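Local coordinates for protein lipoxygenase (Cyanothece sp., PDB 5EK8) that probably inserts molecular oxygen into polyunsaturated fatty acids at a non-heme iron centre, acting as a 9R-lipoxygenase, at residues W163-I174 / V365-R376. Residues are numbered along the deposited sequence; the frame is centred on the assembly and turned at random.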
loop_
_atom_site.group_PDB
_atom_site.type_symbol
_atom_site.label_atom_id
_atom_site.label_comp_id
_atom_site.label_asym_id
_atom_site.label_seq_id
_atom_site.Cartn_x
_atom_site.Cartn_y
_atom_site.Cartn_z
ATOM N N TRP A 163 3.312 8.966 15.828
ATOM C CA TRP A 163 2.539 8.512 14.672
ATOM C C TRP A 163 1.219 9.255 14.538
ATOM O O TRP A 163 0.154 8.638 14.544
ATOM C CB TRP A 163 2.282 7.006 14.757
ATOM C CG TRP A 163 3.459 6.173 14.352
ATOM C CD1 TRP A 163 4.623 6.005 15.045
ATOM C CD2 TRP A 163 3.586 5.393 13.158
ATOM N NE1 TRP A 163 5.468 5.167 14.356
ATOM C CE2 TRP A 163 4.854 4.777 13.195
ATOM C CE3 TRP A 163 2.751 5.152 12.062
ATOM C CZ2 TRP A 163 5.305 3.939 12.179
ATOM C CZ3 TRP A 163 3.204 4.316 11.052
ATOM C CH2 TRP A 163 4.468 3.721 11.119
ATOM N N PRO A 164 1.282 10.588 14.413
ATOM C CA PRO A 164 0.041 11.366 14.392
ATOM C C PRO A 164 -0.760 11.122 13.123
ATOM O O PRO A 164 -0.174 10.818 12.083
ATOM C CB PRO A 164 0.535 12.812 14.458
ATOM C CG PRO A 164 1.879 12.767 13.823
ATOM C CD PRO A 164 2.470 11.439 14.204
ATOM N N TYR A 165 -2.081 11.245 13.216
ATOM C CA TYR A 165 -2.940 11.107 12.048
ATOM C C TYR A 165 -2.967 12.392 11.233
ATOM O O TYR A 165 -2.929 13.490 11.787
ATOM C CB TYR A 165 -4.361 10.726 12.461
ATOM C CG TYR A 165 -4.553 9.256 12.743
ATOM C CD1 TYR A 165 -4.756 8.356 11.711
ATOM C CD2 TYR A 165 -4.539 8.768 14.041
ATOM C CE1 TYR A 165 -4.937 7.015 11.958
ATOM C CE2 TYR A 165 -4.721 7.420 14.295
ATOM C CZ TYR A 165 -4.917 6.550 13.249
ATOM O OH TYR A 165 -5.100 5.208 13.485
ATOM N N ASP A 166 -3.025 12.243 9.913
ATOM C CA ASP A 166 -3.172 13.379 9.010
ATOM C C ASP A 166 -4.620 13.859 9.040
ATOM O O ASP A 166 -5.525 13.121 8.652
ATOM C CB ASP A 166 -2.765 12.995 7.583
ATOM C CG ASP A 166 -2.552 14.201 6.682
ATOM O OD1 ASP A 166 -1.843 14.053 5.666
ATOM O OD2 ASP A 166 -3.084 15.291 6.975
ATOM N N PRO A 167 -4.847 15.093 9.514
ATOM C CA PRO A 167 -6.204 15.647 9.599
ATOM C C PRO A 167 -6.690 16.263 8.288
ATOM O O PRO A 167 -7.830 16.715 8.211
ATOM C CB PRO A 167 -6.067 16.721 10.676
ATOM C CG PRO A 167 -4.665 17.203 10.519
ATOM C CD PRO A 167 -3.842 16.007 10.085
ATOM N N ASN A 168 -5.833 16.274 7.272
ATOM C CA ASN A 168 -6.178 16.868 5.986
ATOM C C ASN A 168 -6.530 15.827 4.934
ATOM O O ASN A 168 -6.944 16.168 3.825
ATOM C CB ASN A 168 -5.031 17.740 5.484
ATOM C CG ASN A 168 -4.872 19.007 6.295
ATOM O OD1 ASN A 168 -5.860 19.650 6.658
ATOM N ND2 ASN A 168 -3.628 19.368 6.597
ATOM N N SER A 169 -6.369 14.557 5.284
ATOM C CA SER A 169 -6.671 13.480 4.352
ATOM C C SER A 169 -8.074 12.942 4.559
ATOM O O SER A 169 -8.555 12.868 5.688
ATOM C CB SER A 169 -5.662 12.338 4.492
ATOM O OG SER A 169 -6.023 11.243 3.666
ATOM N N PRO A 170 -8.737 12.565 3.458
ATOM C CA PRO A 170 -10.003 11.828 3.519
ATOM C C PRO A 170 -9.778 10.393 3.991
ATOM O O PRO A 170 -10.729 9.633 4.170
ATOM C CB PRO A 170 -10.500 11.861 2.071
ATOM C CG PRO A 170 -9.259 12.046 1.247
ATOM C CD PRO A 170 -8.360 12.912 2.075
ATOM N N PHE A 171 -8.512 10.031 4.180
ATOM C CA PHE A 171 -8.147 8.685 4.593
ATOM C C PHE A 171 -7.382 8.710 5.905
ATOM O O PHE A 171 -6.821 9.734 6.294
ATOM C CB PHE A 171 -7.305 8.004 3.515
ATOM C CG PHE A 171 -7.901 8.075 2.137
ATOM C CD1 PHE A 171 -9.112 7.459 1.859
ATOM C CD2 PHE A 171 -7.243 8.743 1.114
ATOM C CE1 PHE A 171 -9.660 7.514 0.589
ATOM C CE2 PHE A 171 -7.784 8.801 -0.160
ATOM C CZ PHE A 171 -8.995 8.184 -0.423
ATOM N N ALA A 172 -7.369 7.578 6.595
ATOM C CA ALA A 172 -6.532 7.437 7.773
ATOM C C ALA A 172 -5.078 7.231 7.352
ATOM O O ALA A 172 -4.686 6.145 6.916
ATOM C CB ALA A 172 -7.007 6.294 8.626
ATOM N N ARG A 173 -4.288 8.294 7.469
ATOM C CA ARG A 173 -2.887 8.285 7.064
ATOM C C ARG A 173 -2.031 8.975 8.119
ATOM O O ARG A 173 -2.541 9.736 8.946
ATOM C CB ARG A 173 -2.710 8.980 5.713
ATOM C CG ARG A 173 -3.600 8.442 4.607
ATOM C CD ARG A 173 -3.183 9.009 3.266
ATOM N NE ARG A 173 -1.765 8.759 3.040
ATOM C CZ ARG A 173 -1.067 9.235 2.017
ATOM N NH1 ARG A 173 -1.655 10.000 1.104
ATOM N NH2 ARG A 173 0.221 8.951 1.918
ATOM N N ILE A 174 -0.729 8.711 8.089
ATOM C CA ILE A 174 0.188 9.374 9.006
ATOM C C ILE A 174 0.403 10.812 8.548
ATOM O O ILE A 174 0.304 11.115 7.358
ATOM C CB ILE A 174 1.541 8.633 9.099
ATOM C CG1 ILE A 174 2.338 9.128 10.309
ATOM C CG2 ILE A 174 2.338 8.787 7.810
ATOM C CD1 ILE A 174 3.607 8.352 10.567
ATOM N N VAL A 365 -3.925 2.584 0.320
ATOM C CA VAL A 365 -4.742 3.380 1.212
ATOM C C VAL A 365 -5.399 2.530 2.295
ATOM O O VAL A 365 -5.346 2.879 3.473
ATOM C CB VAL A 365 -5.824 4.140 0.438
ATOM C CG1 VAL A 365 -6.656 4.986 1.397
ATOM C CG2 VAL A 365 -5.186 5.001 -0.639
ATOM N N GLN A 366 -6.004 1.413 1.909
ATOM C CA GLN A 366 -6.727 0.606 2.880
ATOM C C GLN A 366 -5.797 0.055 3.961
ATOM O O GLN A 366 -6.206 -0.118 5.108
ATOM C CB GLN A 366 -7.472 -0.546 2.200
ATOM C CG GLN A 366 -8.405 -1.280 3.158
ATOM C CD GLN A 366 -8.932 -2.597 2.620
ATOM O OE1 GLN A 366 -9.589 -3.352 3.345
ATOM N NE2 GLN A 366 -8.656 -2.881 1.349
ATOM N N MET A 367 -4.543 -0.203 3.608
ATOM C CA MET A 367 -3.617 -0.806 4.561
ATOM C C MET A 367 -2.859 0.230 5.393
ATOM O O MET A 367 -2.367 -0.088 6.481
ATOM C CB MET A 367 -2.628 -1.722 3.840
ATOM C CG MET A 367 -3.242 -3.006 3.280
ATOM S SD MET A 367 -3.979 -4.079 4.532
ATOM C CE MET A 367 -5.725 -3.753 4.298
ATOM N N GLU A 368 -2.768 1.465 4.902
ATOM C CA GLU A 368 -2.076 2.497 5.673
ATOM C C GLU A 368 -2.734 2.726 7.038
ATOM O O GLU A 368 -2.044 2.958 8.029
ATOM C CB GLU A 368 -2.004 3.826 4.907
ATOM C CG GLU A 368 -1.438 4.966 5.761
ATOM C CD GLU A 368 -0.708 6.030 4.969
ATOM O OE1 GLU A 368 -0.087 6.912 5.602
ATOM O OE2 GLU A 368 -0.746 5.992 3.724
ATOM N N GLN A 369 -4.063 2.642 7.093
ATOM C CA GLN A 369 -4.790 2.882 8.340
ATOM C C GLN A 369 -4.434 1.821 9.377
ATOM O O GLN A 369 -4.216 2.126 10.563
ATOM C CB GLN A 369 -6.306 2.917 8.091
ATOM C CG GLN A 369 -6.938 1.618 7.620
ATOM C CD GLN A 369 -8.385 1.793 7.169
ATOM O OE1 GLN A 369 -9.126 2.622 7.707
ATOM N NE2 GLN A 369 -8.792 1.008 6.171
ATOM N N TYR A 370 -4.338 0.578 8.914
ATOM C CA TYR A 370 -3.938 -0.521 9.769
ATOM C C TYR A 370 -2.500 -0.348 10.210
ATOM O O TYR A 370 -2.158 -0.668 11.343
ATOM C CB TYR A 370 -4.109 -1.852 9.056
ATOM C CG TYR A 370 -5.545 -2.215 8.813
ATOM C CD1 TYR A 370 -6.360 -2.649 9.860
ATOM C CD2 TYR A 370 -6.092 -2.132 7.543
ATOM C CE1 TYR A 370 -7.684 -2.988 9.642
ATOM C CE2 TYR A 370 -7.409 -2.463 7.315
ATOM C CZ TYR A 370 -8.201 -2.890 8.366
ATOM O OH TYR A 370 -9.508 -3.223 8.116
ATOM N N ALA A 371 -1.658 0.154 9.312
ATOM C CA ALA A 371 -0.266 0.428 9.664
ATOM C C ALA A 371 -0.177 1.436 10.807
ATOM O O ALA A 371 0.376 1.140 11.873
ATOM C CB ALA A 371 0.503 0.933 8.455
ATOM N N VAL A 372 -0.738 2.618 10.581
ATOM C CA VAL A 372 -0.703 3.684 11.571
ATOM C C VAL A 372 -1.247 3.225 12.921
ATOM O O VAL A 372 -0.581 3.388 13.946
ATOM C CB VAL A 372 -1.497 4.915 11.101
ATOM C CG1 VAL A 372 -1.501 5.975 12.184
ATOM C CG2 VAL A 372 -0.900 5.469 9.808
ATOM N N ALA A 373 -2.441 2.636 12.919
ATOM C CA ALA A 373 -3.026 2.128 14.160
ATOM C C ALA A 373 -2.101 1.119 14.848
ATOM O O ALA A 373 -1.864 1.190 16.065
ATOM C CB ALA A 373 -4.371 1.499 13.885
ATOM N N CYS A 374 -1.577 0.188 14.051
ATOM C CA CYS A 374 -0.705 -0.868 14.546
ATOM C C CYS A 374 0.500 -0.312 15.281
ATOM O O CYS A 374 0.723 -0.627 16.451
ATOM C CB CYS A 374 -0.235 -1.754 13.392
ATOM S SG CYS A 374 1.111 -2.879 13.814
ATOM N N PHE A 375 1.279 0.513 14.591
ATOM C CA PHE A 375 2.482 1.075 15.189
ATOM C C PHE A 375 2.140 2.034 16.319
ATOM O O PHE A 375 2.970 2.305 17.185
ATOM C CB PHE A 375 3.335 1.777 14.128
ATOM C CG PHE A 375 4.131 0.830 13.275
ATOM C CD1 PHE A 375 5.348 0.338 13.717
ATOM C CD2 PHE A 375 3.659 0.419 12.039
ATOM C CE1 PHE A 375 6.080 -0.535 12.943
ATOM C CE2 PHE A 375 4.388 -0.455 11.261
ATOM C CZ PHE A 375 5.599 -0.932 11.714
ATOM N N ARG A 376 0.913 2.542 16.313
ATOM C CA ARG A 376 0.469 3.419 17.383
ATOM C C ARG A 376 0.238 2.657 18.678
ATOM O O ARG A 376 0.560 3.159 19.752
ATOM C CB ARG A 376 -0.809 4.154 16.991
ATOM C CG ARG A 376 -0.586 5.448 16.240
ATOM C CD ARG A 376 -1.920 6.074 15.838
ATOM N NE ARG A 376 -2.617 6.657 16.978
ATOM C CZ ARG A 376 -2.601 7.952 17.270
ATOM N NH1 ARG A 376 -1.933 8.799 16.501
ATOM N NH2 ARG A 376 -3.260 8.404 18.327
#
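Glu368 reaches from helix 337-377 into the loop 163-174 and uses both carboxylate oxygens there. Its OE1 accepts the backbone N of Ile174 at 3.1 Å, on the anti side but tilted from the carboxylate plane, in a fairly straight bond, while OE2 forms a salt bridge with Arg173 NE at 3.0 Å. The hydrogen bond within that bridge is weak, bent to 132° at the N-H, and the guanidinium and carboxylate planes stand 73° apart. CG anti to the backbone N (chi1 173°) and an extended chain beyond it carry the acid out to the loop.

At the C-terminal end of 365-376, Arg376 NH1 donates to Trp163 O at 2.9 Å, from above the carbonyl plane, and Tyr165 CE2 lies over one face of the same guanidinium. Trp163 itself is sandwiched: Phe375 CB sits over the centre of its six-membered ring, 3.5 Å from the centroid, and Ile174 CD1 covers the opposite face. The Phe375 ring is almost parallel to the indole but slid aside, barely overlapping it. Aliphatic CH-pi contacts recur along the helix, with Val372 CG1 over Tyr165 and Val365 CG1 over Phe171, 3.9 and 3.7 Å from the ring centroids. Between them, Ala172 CB meets Gln369 CB at 3.5 Å.

A second shell positions the charges. Asp402 pairs with Arg173 and Asn398 donates to Glu368 OE2, both from helix 394-404; Asp491 and Asp63 pair with Arg376, and His495 stacks on Tyr165.

The loop, leading from strand 152-160, probably of the beta-rich PLAT domain, to helix 188-214, thus lies along the helix whose His359 and His364 bind iron, probably fixing the interdomain connection. Each buried charge meets an opposite one, so Glu368, Arg173 and Arg376 probably remain ionised.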